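Local coordinates for protein putative oxidoreductase molybdopterin-binding subunit (Sulfolobus tokodaii, PDB 4ZOH) that probably serves as the molybdenum-cofactor-binding subunit of an oxidoreductase related to xanthine dehydrogenase and aldehyde oxidase, carrying pterin cytosine dinucleotide, at residues 341-353 / 683-697. Numbering follows the deposited sequence.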
# COMPACT_ATOMS: atom_id res chain seq x y z
N TYR A 341 10.31 18.19 40.21
CA TYR A 341 9.77 17.41 41.29
C TYR A 341 10.68 17.50 42.54
O TYR A 341 10.17 17.71 43.68
CB TYR A 341 9.63 15.96 40.87
CG TYR A 341 9.47 14.91 41.99
CD1 TYR A 341 8.24 14.67 42.58
CD2 TYR A 341 10.57 14.11 42.40
CE1 TYR A 341 8.10 13.69 43.59
CE2 TYR A 341 10.42 13.14 43.40
CZ TYR A 341 9.19 12.91 44.00
OH TYR A 341 9.03 11.87 45.00
N PHE A 342 12.00 17.31 42.34
CA PHE A 342 12.95 17.45 43.41
C PHE A 342 12.89 18.81 44.12
O PHE A 342 12.68 18.80 45.34
CB PHE A 342 14.38 17.03 42.98
CG PHE A 342 14.51 15.52 42.69
CD1 PHE A 342 13.97 14.59 43.51
CD2 PHE A 342 15.18 15.08 41.56
CE1 PHE A 342 14.11 13.22 43.25
CE2 PHE A 342 15.34 13.73 41.30
CZ PHE A 342 14.78 12.80 42.12
N ILE A 343 13.03 19.93 43.40
CA ILE A 343 13.00 21.22 44.06
C ILE A 343 11.61 21.51 44.72
O ILE A 343 11.56 22.04 45.83
CB ILE A 343 13.49 22.40 43.18
CG1 ILE A 343 13.72 23.67 44.04
CG2 ILE A 343 12.59 22.70 41.95
CD1 ILE A 343 14.72 23.47 45.19
N GLU A 344 10.50 21.12 44.06
CA GLU A 344 9.15 21.41 44.60
C GLU A 344 8.80 20.54 45.79
O GLU A 344 8.12 20.99 46.72
CB GLU A 344 8.09 21.36 43.51
CG GLU A 344 8.28 22.37 42.43
CD GLU A 344 8.17 23.78 43.00
OE1 GLU A 344 7.05 24.09 43.50
OE2 GLU A 344 9.21 24.53 42.99
N ARG A 345 9.32 19.33 45.85
CA ARG A 345 9.18 18.58 47.07
C ARG A 345 10.02 19.18 48.24
O ARG A 345 9.51 19.34 49.37
CB ARG A 345 9.57 17.15 46.83
CG ARG A 345 8.59 16.38 45.91
CD ARG A 345 7.23 16.20 46.58
NE ARG A 345 7.36 15.42 47.79
CZ ARG A 345 7.08 15.86 49.02
NH1 ARG A 345 6.58 17.09 49.21
NH2 ARG A 345 7.26 15.02 50.06
N ILE A 346 11.27 19.51 47.96
CA ILE A 346 12.18 20.05 48.94
C ILE A 346 11.51 21.32 49.54
O ILE A 346 11.41 21.40 50.72
CB ILE A 346 13.58 20.35 48.31
CG1 ILE A 346 14.40 19.03 48.17
CG2 ILE A 346 14.39 21.36 49.14
CD1 ILE A 346 15.50 19.16 47.13
N VAL A 347 11.05 22.26 48.68
CA VAL A 347 10.35 23.49 49.08
C VAL A 347 9.19 23.19 50.06
O VAL A 347 9.02 23.90 51.08
CB VAL A 347 9.83 24.25 47.85
CG1 VAL A 347 8.74 25.24 48.24
CG2 VAL A 347 10.93 25.04 47.17
N ASN A 348 8.43 22.12 49.81
CA ASN A 348 7.34 21.82 50.72
C ASN A 348 7.83 21.18 51.99
O ASN A 348 7.21 21.34 53.07
CB ASN A 348 6.25 20.96 50.08
CG ASN A 348 5.13 21.76 49.50
OD1 ASN A 348 5.29 22.85 48.89
ND2 ASN A 348 3.94 21.24 49.76
N ILE A 349 8.95 20.47 51.88
CA ILE A 349 9.45 19.75 53.03
C ILE A 349 9.93 20.81 54.01
O ILE A 349 9.73 20.69 55.19
CB ILE A 349 10.56 18.73 52.65
CG1 ILE A 349 9.91 17.46 52.13
CG2 ILE A 349 11.49 18.46 53.84
CD1 ILE A 349 10.84 16.76 51.18
N VAL A 350 10.52 21.86 53.48
CA VAL A 350 11.05 22.93 54.27
C VAL A 350 9.86 23.67 54.91
O VAL A 350 9.82 23.75 56.14
CB VAL A 350 11.89 23.87 53.41
CG1 VAL A 350 12.17 25.16 54.15
CG2 VAL A 350 13.20 23.19 53.02
N ALA A 351 8.93 24.18 54.06
CA ALA A 351 7.65 24.83 54.47
C ALA A 351 7.00 24.08 55.63
O ALA A 351 6.78 24.67 56.68
CB ALA A 351 6.67 25.05 53.29
N ASP A 352 6.84 22.78 55.48
CA ASP A 352 6.35 21.93 56.52
C ASP A 352 7.21 21.82 57.77
O ASP A 352 6.68 21.60 58.88
CB ASP A 352 6.12 20.52 55.98
CG ASP A 352 4.80 20.40 55.17
OD1 ASP A 352 4.10 21.44 55.04
OD2 ASP A 352 4.45 19.28 54.71
N GLU A 353 8.53 21.89 57.60
CA GLU A 353 9.44 21.83 58.74
C GLU A 353 9.45 23.19 59.48
O GLU A 353 9.45 23.22 60.67
CB GLU A 353 10.84 21.38 58.32
CG GLU A 353 11.69 20.85 59.46
CD GLU A 353 11.19 19.54 60.00
OE1 GLU A 353 10.41 18.88 59.27
OE2 GLU A 353 11.55 19.17 61.16
N ILE A 683 1.56 15.22 44.75
CA ILE A 683 2.24 14.73 45.93
C ILE A 683 2.17 15.80 47.09
O ILE A 683 1.96 15.41 48.23
CB ILE A 683 3.73 14.28 45.69
CG1 ILE A 683 3.80 13.11 44.65
CG2 ILE A 683 4.30 13.85 47.07
CD1 ILE A 683 3.15 11.80 45.17
N ASN A 684 2.38 17.07 46.79
CA ASN A 684 2.30 18.08 47.86
C ASN A 684 0.92 18.08 48.51
O ASN A 684 0.81 18.02 49.75
CB ASN A 684 2.70 19.46 47.33
CG ASN A 684 4.19 19.56 47.09
OD1 ASN A 684 4.90 18.60 47.38
ND2 ASN A 684 4.70 20.72 46.52
N ALA A 685 -0.12 18.00 47.66
CA ALA A 685 -1.52 17.86 48.11
C ALA A 685 -1.70 16.69 49.02
O ALA A 685 -2.24 16.90 50.14
CB ALA A 685 -2.53 17.83 46.97
N VAL A 686 -1.25 15.50 48.61
CA VAL A 686 -1.50 14.30 49.42
C VAL A 686 -0.76 14.42 50.75
O VAL A 686 -1.20 13.87 51.79
CB VAL A 686 -1.07 13.02 48.72
CG1 VAL A 686 -1.30 11.78 49.60
CG2 VAL A 686 -1.86 12.80 47.44
N GLU A 687 0.39 15.10 50.71
CA GLU A 687 1.24 15.14 51.86
C GLU A 687 0.55 15.98 52.93
O GLU A 687 0.56 15.57 54.08
CB GLU A 687 2.59 15.75 51.52
CG GLU A 687 3.53 15.80 52.72
CD GLU A 687 4.95 16.19 52.32
OE1 GLU A 687 5.15 17.29 51.77
OE2 GLU A 687 5.85 15.36 52.52
N GLN A 688 -0.03 17.12 52.52
CA GLN A 688 -0.90 17.95 53.37
C GLN A 688 -1.97 17.14 54.06
O GLN A 688 -2.17 17.34 55.22
CB GLN A 688 -1.48 19.14 52.63
CG GLN A 688 -0.42 20.14 52.23
CD GLN A 688 0.35 20.55 53.45
OE1 GLN A 688 -0.23 21.14 54.40
NE2 GLN A 688 1.65 20.18 53.49
N CYS A 689 -2.60 16.18 53.37
CA CYS A 689 -3.59 15.27 54.02
C CYS A 689 -3.03 14.20 54.96
O CYS A 689 -3.81 13.55 55.62
CB CYS A 689 -4.63 14.66 52.99
SG CYS A 689 -6.23 15.59 52.82
N ILE A 690 -1.74 13.92 55.04
CA ILE A 690 -1.46 12.63 55.73
C ILE A 690 -1.00 12.44 57.16
O ILE A 690 -1.44 11.46 57.78
CB ILE A 690 -0.74 11.52 54.93
CG1 ILE A 690 0.37 12.09 54.03
CG2 ILE A 690 -1.77 10.58 54.33
CD1 ILE A 690 1.34 11.03 53.58
N LYS A 691 -0.10 13.22 57.73
CA LYS A 691 0.75 14.17 57.12
C LYS A 691 2.04 13.52 57.68
O LYS A 691 2.36 13.65 58.86
CB LYS A 691 0.46 15.57 57.69
CG LYS A 691 -0.70 15.64 58.69
CD LYS A 691 -1.07 17.07 59.06
CE LYS A 691 -2.41 17.47 58.47
NZ LYS A 691 -2.42 18.91 58.07
N LYS A 692 2.64 12.65 56.86
CA LYS A 692 4.01 12.21 57.00
C LYS A 692 4.68 12.68 55.74
O LYS A 692 4.03 13.04 54.75
CB LYS A 692 4.16 10.69 57.04
CG LYS A 692 3.00 9.85 57.53
CD LYS A 692 3.40 8.38 57.38
CE LYS A 692 2.94 7.79 56.04
NZ LYS A 692 2.87 6.30 55.95
N ARG A 693 6.01 12.64 55.75
CA ARG A 693 6.76 12.99 54.59
C ARG A 693 6.56 11.91 53.51
O ARG A 693 6.59 10.71 53.78
CB ARG A 693 8.23 13.16 54.95
CG ARG A 693 8.95 14.04 53.94
CD ARG A 693 10.39 14.23 54.37
NE ARG A 693 10.55 15.31 55.34
CZ ARG A 693 11.68 15.57 55.99
NH1 ARG A 693 12.79 14.85 55.78
NH2 ARG A 693 11.72 16.57 56.82
N ILE A 694 6.28 12.34 52.29
CA ILE A 694 6.27 11.37 51.14
C ILE A 694 7.62 11.42 50.38
O ILE A 694 8.03 12.50 49.92
CB ILE A 694 5.12 11.71 50.18
CG1 ILE A 694 3.78 11.56 50.93
CG2 ILE A 694 5.16 10.84 48.88
CD1 ILE A 694 2.60 12.04 50.12
N THR A 695 8.30 10.28 50.31
CA THR A 695 9.68 10.23 49.77
C THR A 695 9.72 9.44 48.47
O THR A 695 10.69 9.53 47.73
CB THR A 695 10.71 9.58 50.76
OG1 THR A 695 10.22 8.32 51.18
CG2 THR A 695 10.95 10.44 52.01
N LYS A 696 8.68 8.66 48.20
CA LYS A 696 8.66 7.84 46.98
C LYS A 696 7.27 7.78 46.32
O LYS A 696 6.28 8.04 46.98
CB LYS A 696 9.16 6.44 47.31
CG LYS A 696 8.40 5.74 48.40
CD LYS A 696 8.39 4.21 48.19
CE LYS A 696 9.19 3.45 49.23
NZ LYS A 696 8.57 3.48 50.59
N MET A 697 7.22 7.41 45.03
CA MET A 697 5.97 7.26 44.30
C MET A 697 5.93 5.89 43.57
O MET A 697 6.97 5.32 43.36
CB MET A 697 5.89 8.35 43.26
CG MET A 697 5.93 9.74 43.78
SD MET A 697 5.91 11.02 42.54
CE MET A 697 7.55 10.92 41.70
O HOH W 1 8.82 13.05 47.47
O HOH W 2 3.14 19.00 51.29
O HOH W 3 9.17 18.66 56.38
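R345 bends back at chi2 and chi3, while E687 stretches out with CG turned away from the backbone N (chi1 -179°); guanidinium and carboxylate meet in a two-nitrogen salt bridge, their planes 68° apart. It joins helix 336-353, within the first molybdopterin cofactor-binding family region, to helix 673-688; the axes of 341-353 and 683-688 pass 10.7 Å apart, and the following segment, through R693, I694 and M697, runs back alongside 341-353. R345 NH1 holds E687 OE1 at 2.9 Å, and NH2 holds OE2, both from above the carboxylate plane. R345 NH1 also donates to N684 OD1 (2.9 Å), and NH2 to a lone pair of I694 O (2.6 Å) in a nearly straight bond within the guanidinium plane. I683 CG2 lies over one guanidinium face. The buried arginine therefore ties the helix to the segment around I694, a link closed by I694 N donating to E687 OE2. Alongside, the amides of N348 and N684 stack 13° from parallel; R362 binds N348 OD1, and V408 O accepts from N684 ND2. Toward the exposed end, Q688 NE2 donates to D352 OD1 at 3.2 Å, and I349 CG2 sits over one face of the R693 guanidinium, toward its rim; R693 NH1 pairs with D153. M697 CE makes a CH-pi contact 3.7 Å from the Y341 ring centroid, with R345 CG over the opposite face. A water joins Y341 OH, R345 NE and I694 O, lying 2.8 Å from R345 NE.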